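Local structure of amine Dehydrogenase (Pseudomonas putida, 1JMX) at residues 29-34 and 308-313; 84-89 and 124-129; 145-150 and 176-181. The protein forms the beta-propeller subunit of a heme-containing amine dehydrogenase, an enzyme that probably oxidises primary amines and passes on the electrons. All blocks are in the same frame, centred on the assembly; numbering follows the deposited sequence.

How the contacts relate
The three contacts sit around a seven-bladed beta-propeller built from antiparallel sheets. Contact 1 joins the turn of the first blade, before strand 32-38, to strand 309-312 of the last, bridging the two beside the closure, in which C-terminal strand 345-348 completes the first blade's sheet. Nested inside its span, contacts 2 and 3 follow in series on the other side of the chain's centre; their centres lie 37 Å and 36 Å from that of contact 1. They are neighbours, with centres 16 Å apart, and touch where Pro125 and Met146 meet. Contact 2 ties a blade-to-blade loop to strand 126-131, and contact 3 packs linker 145-150, which leaves that blade, against strand 178-182 of the next.

Contact 1 of 3, residues 29-34 and 308-313; sequences ASDTVY and KLYLGG
Asp31 offers its carboxylate to Tyr310 and Lys308 at once, and in doing so ties together the first and last blades of the beta-propeller. The acid sits in the turn leading into strand 32-38, where Asp31 and Thr32 both face Asp27 in a G1 beta bulge; its partners are Lys308, just before strand 309-312, and Tyr310 within it. The shortest link across the contact is the hydrogen bond from Tyr310 OH to Asp31 OD1, 2.8 Å long. OD1 lies in the plane of the phenol, at the ring edge on the CE2 side, and is met nearly along its C-O axis, while the carboxylate itself is turned 74° from the ring. Lys308 reaches the same group from the opposite direction: its chain is extended beyond CG, carrying NZ to a place beside both oxygens. The salt bridge carries two weak hydrogen bonds, 3.2 Å from Lys308 NZ to Asp31 OD2 and 3.3 Å from Lys308 NZ to Asp31 OD1. OD1 thus takes the phenol's bond and a weak one from the amine, OD2 a weak one from the amine. Asp31 is buried, its side chain packed also against Lys330 and Ile332 of strand 327-333, and the nearby ammonium group would be expected to stabilise its negative charge. Replacing the acid by an alanine would probably leave the hydroxyl of Tyr310 without its acceptor and the amine of Lys308 without its counter-charge. Within the turn Thr32 OG1 donates to Ser30 OG at 3.0 Å, and Ser30 OG also bonds to Asp27. With CG of Asp31 swung beside its own backbone N (chi1 -79°), the carboxylate points across the junction, and the methylene Lys308 CE, next to the ammonium group, comes to 3.6 Å from Asp31 OD2.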
loop_
_atom_site.group_PDB
_atom_site.type_symbol
_atom_site.label_atom_id
_atom_site.label_comp_id
_atom_site.label_asym_id
_atom_site.label_seq_id
_atom_site.Cartn_x
_atom_site.Cartn_y
_atom_site.Cartn_z
ATOM N N ALA B 29 -13.625 -8.726 38.474
ATOM C CA ALA B 29 -14.315 -9.795 39.201
ATOM C C ALA B 29 -15.545 -10.336 38.470
ATOM O O ALA B 29 -15.712 -11.550 38.320
ATOM C CB ALA B 29 -14.705 -9.313 40.609
ATOM N N SER B 30 -16.388 -9.422 38.004
ATOM C CA SER B 30 -17.617 -9.777 37.310
ATOM C C SER B 30 -17.511 -9.757 35.786
ATOM O O SER B 30 -18.461 -10.105 35.093
ATOM C CB SER B 30 -18.730 -8.833 37.754
ATOM O OG SER B 30 -18.370 -7.484 37.515
ATOM N N ASP B 31 -16.362 -9.329 35.275
ATOM C CA ASP B 31 -16.141 -9.244 33.838
ATOM C C ASP B 31 -17.194 -8.390 33.162
ATOM O O ASP B 31 -17.729 -8.752 32.115
ATOM C CB ASP B 31 -16.103 -10.634 33.213
ATOM C CG ASP B 31 -14.777 -11.313 33.413
ATOM O OD1 ASP B 31 -13.753 -10.604 33.377
ATOM O OD2 ASP B 31 -14.755 -12.546 33.608
ATOM N N THR B 32 -17.517 -7.270 33.797
ATOM C CA THR B 32 -18.510 -6.352 33.261
ATOM C C THR B 32 -17.956 -4.927 33.309
ATOM O O THR B 32 -17.031 -4.643 34.068
ATOM C CB THR B 32 -19.855 -6.425 34.052
ATOM O OG1 THR B 32 -19.705 -5.819 35.346
ATOM C CG2 THR B 32 -20.308 -7.877 34.230
ATOM N N VAL B 33 -18.497 -4.052 32.467
ATOM C CA VAL B 33 -18.071 -2.661 32.428
ATOM C C VAL B 33 -18.552 -1.942 33.691
ATOM O O VAL B 33 -19.753 -1.856 33.961
ATOM C CB VAL B 33 -18.612 -1.939 31.171
ATOM C CG1 VAL B 33 -18.175 -0.474 31.166
ATOM C CG2 VAL B 33 -18.114 -2.648 29.920
ATOM N N TYR B 34 -17.598 -1.497 34.503
ATOM C CA TYR B 34 -17.905 -0.792 35.741
ATOM C C TYR B 34 -18.393 0.628 35.459
ATOM O O TYR B 34 -19.427 1.057 35.983
ATOM C CB TYR B 34 -16.670 -0.774 36.636
ATOM C CG TYR B 34 -16.947 -0.258 38.020
ATOM C CD1 TYR B 34 -17.541 -1.076 38.981
ATOM C CD2 TYR B 34 -16.622 1.054 38.373
ATOM C CE1 TYR B 34 -17.808 -0.596 40.268
ATOM C CE2 TYR B 34 -16.883 1.541 39.654
ATOM C CZ TYR B 34 -17.475 0.710 40.593
ATOM O OH TYR B 34 -17.734 1.186 41.850
ATOM N N LYS B 308 -7.001 -15.344 34.689
ATOM C CA LYS B 308 -7.670 -14.918 33.466
ATOM C C LYS B 308 -6.675 -14.301 32.521
ATOM O O LYS B 308 -5.666 -13.742 32.943
ATOM C CB LYS B 308 -8.741 -13.877 33.745
ATOM C CG LYS B 308 -9.922 -14.370 34.504
ATOM C CD LYS B 308 -10.857 -13.213 34.698
ATOM C CE LYS B 308 -11.980 -13.577 35.606
ATOM N NZ LYS B 308 -12.687 -12.351 35.996
ATOM N N LEU B 309 -6.989 -14.401 31.235
ATOM C CA LEU B 309 -6.169 -13.860 30.169
ATOM C C LEU B 309 -7.142 -13.100 29.288
ATOM O O LEU B 309 -8.067 -13.683 28.721
ATOM C CB LEU B 309 -5.533 -14.992 29.357
ATOM C CG LEU B 309 -4.182 -14.797 28.655
ATOM C CD1 LEU B 309 -3.960 -15.946 27.685
ATOM C CD2 LEU B 309 -4.121 -13.485 27.924
ATOM N N TYR B 310 -6.979 -11.789 29.241
ATOM C CA TYR B 310 -7.830 -10.953 28.420
ATOM C C TYR B 310 -7.138 -10.674 27.098
ATOM O O TYR B 310 -5.916 -10.560 27.039
ATOM C CB TYR B 310 -8.127 -9.625 29.126
ATOM C CG TYR B 310 -8.926 -9.756 30.404
ATOM C CD1 TYR B 310 -8.286 -9.947 31.631
ATOM C CD2 TYR B 310 -10.318 -9.691 30.389
ATOM C CE1 TYR B 310 -9.009 -10.068 32.807
ATOM C CE2 TYR B 310 -11.052 -9.811 31.559
ATOM C CZ TYR B 310 -10.388 -10.000 32.768
ATOM O OH TYR B 310 -11.100 -10.117 33.939
ATOM N N LEU B 311 -7.928 -10.601 26.033
ATOM C CA LEU B 311 -7.410 -10.296 24.708
ATOM C C LEU B 311 -8.113 -9.020 24.251
ATOM O O LEU B 311 -9.336 -8.983 24.157
ATOM C CB LEU B 311 -7.679 -11.442 23.731
ATOM C CG LEU B 311 -7.084 -12.819 24.055
ATOM C CD1 LEU B 311 -7.270 -13.720 22.842
ATOM C CD2 LEU B 311 -5.607 -12.719 24.402
ATOM N N GLY B 312 -7.334 -7.972 24.008
ATOM C CA GLY B 312 -7.900 -6.704 23.589
ATOM C C GLY B 312 -7.332 -6.171 22.296
ATOM O O GLY B 312 -6.601 -6.864 21.601
ATOM N N GLY B 313 -7.625 -4.906 22.008
ATOM C CA GLY B 313 -7.181 -4.286 20.773
ATOM C C GLY B 313 -8.116 -4.724 19.662
ATOM O O GLY B 313 -9.046 -5.493 19.912
#

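Contact 2 of 3, residues 84-89 and 124-129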
loop_
_atom_site.group_PDB
_atom_site.type_symbol
_atom_site.label_atom_id
_atom_site.label_comp_id
_atom_site.label_asym_id
_atom_site.label_seq_id
_atom_site.Cartn_x
_atom_site.Cartn_y
_atom_site.Cartn_z
ATOM N N SER B 84 3.495 20.209 21.500
ATOM C CA SER B 84 3.942 21.188 20.507
ATOM C C SER B 84 4.122 22.564 21.132
ATOM O O SER B 84 3.503 23.532 20.689
ATOM C CB SER B 84 2.933 21.289 19.364
ATOM O OG SER B 84 2.780 20.049 18.724
ATOM N N SER B 85 4.981 22.655 22.142
ATOM C CA SER B 85 5.223 23.920 22.830
ATOM C C SER B 85 6.261 24.814 22.160
ATOM O O SER B 85 6.337 26.004 22.465
ATOM C CB SER B 85 5.601 23.677 24.287
ATOM O OG SER B 85 6.772 22.894 24.373
ATOM N N VAL B 86 7.076 24.245 21.277
ATOM C CA VAL B 86 8.084 25.028 20.564
ATOM C C VAL B 86 7.410 25.687 19.358
ATOM O O VAL B 86 6.775 25.007 18.549
ATOM C CB VAL B 86 9.270 24.148 20.106
ATOM C CG1 VAL B 86 10.272 24.966 19.304
ATOM C CG2 VAL B 86 9.939 23.524 21.314
ATOM N N PRO B 87 7.541 27.024 19.230
ATOM C CA PRO B 87 6.954 27.813 18.140
ATOM C C PRO B 87 7.290 27.300 16.742
ATOM O O PRO B 87 8.454 27.032 16.447
ATOM C CB PRO B 87 7.558 29.205 18.366
ATOM C CG PRO B 87 7.785 29.249 19.827
ATOM C CD PRO B 87 8.340 27.887 20.119
ATOM N N GLY B 88 6.264 27.169 15.897
ATOM C CA GLY B 88 6.450 26.724 14.524
ATOM C C GLY B 88 6.765 25.253 14.292
ATOM O O GLY B 88 7.157 24.868 13.182
ATOM N N GLU B 89 6.591 24.431 15.324
ATOM C CA GLU B 89 6.860 23.001 15.232
ATOM C C GLU B 89 5.674 22.170 15.687
ATOM O O GLU B 89 4.915 22.572 16.565
ATOM C CB GLU B 89 8.094 22.625 16.068
ATOM C CG GLU B 89 9.424 22.883 15.383
ATOM C CD GLU B 89 10.624 22.733 16.309
ATOM O OE1 GLU B 89 10.600 21.884 17.226
ATOM O OE2 GLU B 89 11.610 23.467 16.108
ATOM N N PRO B 124 15.585 17.249 15.332
ATOM C CA PRO B 124 16.023 16.165 16.218
ATOM C C PRO B 124 15.004 15.955 17.338
ATOM O O PRO B 124 14.321 16.894 17.746
ATOM C CB PRO B 124 17.343 16.700 16.777
ATOM C CG PRO B 124 17.859 17.538 15.669
ATOM C CD PRO B 124 16.628 18.285 15.228
ATOM N N PRO B 125 14.841 14.707 17.806
ATOM C CA PRO B 125 13.881 14.452 18.886
ATOM C C PRO B 125 14.354 15.024 20.235
ATOM O O PRO B 125 15.518 15.407 20.398
ATOM C CB PRO B 125 13.815 12.925 18.921
ATOM C CG PRO B 125 14.169 12.528 17.511
ATOM C CD PRO B 125 15.318 13.444 17.225
ATOM N N ARG B 126 13.440 15.087 21.195
ATOM C CA ARG B 126 13.749 15.602 22.530
ATOM C C ARG B 126 12.801 15.039 23.571
ATOM O O ARG B 126 11.655 14.751 23.273
ATOM C CB ARG B 126 13.663 17.137 22.560
ATOM C CG ARG B 126 12.286 17.679 22.226
ATOM C CD ARG B 126 12.247 19.188 22.194
ATOM N NE ARG B 126 10.973 19.647 21.651
ATOM C CZ ARG B 126 10.820 20.177 20.443
ATOM N NH1 ARG B 126 11.866 20.333 19.637
ATOM N NH2 ARG B 126 9.610 20.511 20.022
ATOM N N LEU B 127 13.304 14.826 24.779
ATOM C CA LEU B 127 12.473 14.347 25.870
ATOM C C LEU B 127 11.992 15.612 26.577
ATOM O O LEU B 127 12.762 16.546 26.774
ATOM C CB LEU B 127 13.288 13.497 26.854
ATOM C CG LEU B 127 12.492 12.887 28.018
ATOM C CD1 LEU B 127 11.851 11.573 27.575
ATOM C CD2 LEU B 127 13.401 12.640 29.205
ATOM N N GLU B 128 10.706 15.667 26.887
ATOM C CA GLU B 128 10.128 16.802 27.588
ATOM C C GLU B 128 9.523 16.279 28.880
ATOM O O GLU B 128 8.817 15.273 28.881
ATOM C CB GLU B 128 9.055 17.481 26.742
ATOM C CG GLU B 128 9.595 18.133 25.491
ATOM C CD GLU B 128 8.552 18.889 24.714
ATOM O OE1 GLU B 128 7.345 18.638 24.884
ATOM O OE2 GLU B 128 8.951 19.748 23.921
ATOM N N VAL B 129 9.850 16.940 29.983
ATOM C CA VAL B 129 9.361 16.556 31.294
ATOM C C VAL B 129 8.267 17.525 31.693
ATOM O O VAL B 129 8.407 18.731 31.526
ATOM C CB VAL B 129 10.481 16.617 32.350
ATOM C CG1 VAL B 129 10.002 16.027 33.657
ATOM C CG2 VAL B 129 11.726 15.895 31.854
HETATM O O HOH W 1 7.521 20.395 21.796
HETATM O O HOH W 2 5.455 20.443 24.166
#
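Arg126 meets Val86 with one face of its guanidinium and Glu89 with its edge. Val86 CG2 lies over that face, displaced toward the rim, and comes to 3.3 Å from Arg126 NH2. At the end of the group NH1 and NH2 both point to a single oxygen: Arg126 NH1 donates to Glu89 OE1 at 3.1 Å, and Arg126 NH2 reaches the same Glu89 OE1 at 3.3 Å. Both bonds go end-on to OE1, which lies in the guanidinium plane, with the carboxylate as a whole turned 36° from it. The other oxygen, Glu89 OE2, is engaged in a salt bridge with Lys123.

The next shell fixes how the arginine is turned. Arg126 NE donates to Glu128 OE2 at 3.0 Å with an N-H...O angle of 158°, approaching from above the carboxylate plane. Two residues apart on the strand, Arg126 and Glu128 project on the same side, and with its CG held between backbone N and carbonyl carbon (chi1 61°) the arginine runs out extended to NE. A water fills the corner between them, bonded to Arg126 NH2 and 2.6 Å from Glu128 OE2. Another lies 2.8 Å from Ser85 OG and 2.7 Å from Glu128 OE1, so the buried acid is met at both oxygens and the polar link from Ser85 to it runs through this water.

Farther out, Pro112 of strand 105-115 packs on both Glu89 and Arg126, and a type II turn from Val86 to Glu89 sets the acid at the start of strand 89-99. The side chain of Glu89 is about 14 Å from a bound heme c. The whole is a salt-bridge network of Glu89, Arg126 and Glu128, tying the loop that enters a propeller blade to strand 126-131 of that blade's antiparallel sheet.

Contact 3 of 3, residues 145-150 and 176-181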
loop_
_atom_site.group_PDB
_atom_site.type_symbol
_atom_site.label_atom_id
_atom_site.label_comp_id
_atom_site.label_asym_id
_atom_site.label_seq_id
_atom_site.Cartn_x
_atom_site.Cartn_y
_atom_site.Cartn_z
ATOM N N PRO B 145 18.054 16.222 24.755
ATOM C CA PRO B 145 18.124 15.675 23.396
ATOM C C PRO B 145 17.924 14.159 23.433
ATOM O O PRO B 145 18.345 13.488 24.378
ATOM C CB PRO B 145 19.537 16.048 22.948
ATOM C CG PRO B 145 20.307 16.041 24.227
ATOM C CD PRO B 145 19.371 16.722 25.189
ATOM N N MET B 146 17.249 13.632 22.421
ATOM C CA MET B 146 16.985 12.202 22.338
ATOM C C MET B 146 17.390 11.636 20.984
ATOM O O MET B 146 17.443 12.359 19.986
ATOM C CB MET B 146 15.488 11.920 22.543
ATOM C CG MET B 146 14.977 12.142 23.947
ATOM S SD MET B 146 15.719 10.986 25.093
ATOM C CE MET B 146 14.760 9.490 24.750
ATOM N N PRO B 147 17.774 10.354 20.952
ATOM C CA PRO B 147 18.149 9.772 19.663
ATOM C C PRO B 147 16.871 9.483 18.859
ATOM O O PRO B 147 15.765 9.544 19.399
ATOM C CB PRO B 147 18.892 8.490 20.064
ATOM C CG PRO B 147 18.319 8.138 21.405
ATOM C CD PRO B 147 18.171 9.481 22.074
ATOM N N ARG B 148 17.022 9.249 17.562
ATOM C CA ARG B 148 15.882 8.943 16.699
ATOM C C ARG B 148 15.374 7.535 16.925
ATOM O O ARG B 148 16.066 6.712 17.516
ATOM C CB ARG B 148 16.259 9.057 15.225
ATOM C CG ARG B 148 16.529 10.443 14.774
ATOM C CD ARG B 148 15.973 10.667 13.398
ATOM N NE ARG B 148 15.603 12.061 13.307
ATOM C CZ ARG B 148 14.364 12.519 13.396
ATOM N NH1 ARG B 148 13.337 11.703 13.543
ATOM N NH2 ARG B 148 14.175 13.816 13.475
ATOM N N GLN B 149 14.176 7.278 16.404
ATOM C CA GLN B 149 13.509 5.984 16.468
ATOM C C GLN B 149 13.225 5.454 17.872
ATOM O O GLN B 149 13.248 4.247 18.118
ATOM C CB GLN B 149 14.273 4.966 15.617
ATOM C CG GLN B 149 14.348 5.367 14.136
ATOM C CD GLN B 149 15.419 4.617 13.354
ATOM O OE1 GLN B 149 16.554 4.468 13.811
ATOM N NE2 GLN B 149 15.067 4.167 12.156
ATOM N N VAL B 150 12.927 6.375 18.784
ATOM C CA VAL B 150 12.599 6.029 20.158
ATOM C C VAL B 150 11.087 5.842 20.260
ATOM O O VAL B 150 10.323 6.607 19.682
ATOM C CB VAL B 150 13.084 7.127 21.155
ATOM C CG1 VAL B 150 12.364 7.014 22.491
ATOM C CG2 VAL B 150 14.597 7.030 21.358
ATOM N N GLY B 176 19.822 13.931 31.932
ATOM C CA GLY B 176 19.519 13.558 30.567
ATOM C C GLY B 176 20.568 12.655 29.950
ATOM O O GLY B 176 20.470 12.316 28.766
ATOM N N LYS B 177 21.594 12.294 30.719
ATOM C CA LYS B 177 22.622 11.414 30.183
ATOM C C LYS B 177 22.081 9.999 30.213
ATOM O O LYS B 177 21.332 9.628 31.111
ATOM C CB LYS B 177 23.931 11.491 30.968
ATOM C CG LYS B 177 24.977 10.502 30.418
ATOM C CD LYS B 177 26.191 10.298 31.340
ATOM C CE LYS B 177 26.571 8.810 31.458
ATOM N NZ LYS B 177 25.555 8.042 32.251
ATOM N N TYR B 178 22.432 9.227 29.196
ATOM C CA TYR B 178 21.968 7.853 29.084
ATOM C C TYR B 178 23.070 6.934 28.578
ATOM O O TYR B 178 24.070 7.394 28.030
ATOM C CB TYR B 178 20.757 7.787 28.145
ATOM C CG TYR B 178 21.024 8.287 26.740
ATOM C CD1 TYR B 178 21.452 7.410 25.741
ATOM C CD2 TYR B 178 20.853 9.634 26.406
ATOM C CE1 TYR B 178 21.703 7.850 24.447
ATOM C CE2 TYR B 178 21.107 10.089 25.108
ATOM C CZ TYR B 178 21.533 9.185 24.137
ATOM O OH TYR B 178 21.818 9.608 22.859
ATOM N N THR B 179 22.897 5.638 28.811
ATOM C CA THR B 179 23.839 4.619 28.363
ATOM C C THR B 179 22.990 3.490 27.792
ATOM O O THR B 179 21.775 3.477 27.979
ATOM C CB THR B 179 24.676 4.043 29.536
ATOM O OG1 THR B 179 23.801 3.503 30.531
ATOM C CG2 THR B 179 25.546 5.112 30.163
ATOM N N VAL B 180 23.618 2.557 27.086
ATOM C CA VAL B 180 22.883 1.425 26.528
ATOM C C VAL B 180 22.666 0.386 27.622
ATOM O O VAL B 180 23.621 -0.135 28.191
ATOM C CB VAL B 180 23.631 0.768 25.343
ATOM C CG1 VAL B 180 22.869 -0.462 24.853
ATOM C CG2 VAL B 180 23.799 1.766 24.211
ATOM N N ALA B 181 21.407 0.133 27.948
ATOM C CA ALA B 181 21.063 -0.847 28.964
ATOM C C ALA B 181 20.981 -2.248 28.358
ATOM O O ALA B 181 21.299 -3.250 29.013
ATOM C CB ALA B 181 19.738 -0.478 29.621
HETATM O O HOH W 3 20.223 13.455 26.397
#
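Tyr178 turns its phenol toward the ring of Pro147, which approaches it obliquely, with CD near the hydroxyl end. A water occupies the edge of the phenol, in its plane on the CE2 side, and Tyr169 makes an edge-to-face pair with the same aromatic ring. In the beta-propeller this is a junction between successive blades: 145-150 is the link that leaves strand 142-145 for strand 153-155, and Tyr178 belongs to strand 178-182, an edge strand of the blade thus entered.

The touch itself is modest and apolar. Pro147 CD stands 3.7 Å from Tyr178 OH and 4.0 Å from Tyr178 CZ, the two side chains coming from opposite directions. With CG of Tyr178 between the backbone N and the carbonyl carbon (chi1 59°), the ring is directed toward the linker. Tyr169 also packs on Pro147, so the proline is held by two tyrosines of adjacent strands.

Beyond it the linker faces another protein: Arg148 forms a salt bridge with Glu134 of a neighbouring subunit, and Gln149 bonds to backbone oxygens of that chain. Polar contact between the two segments is left to solvent, for the water at the ring edge donates to both carbonyls, at 2.8 Å to Pro145 O and 2.6 Å to Gly176 O.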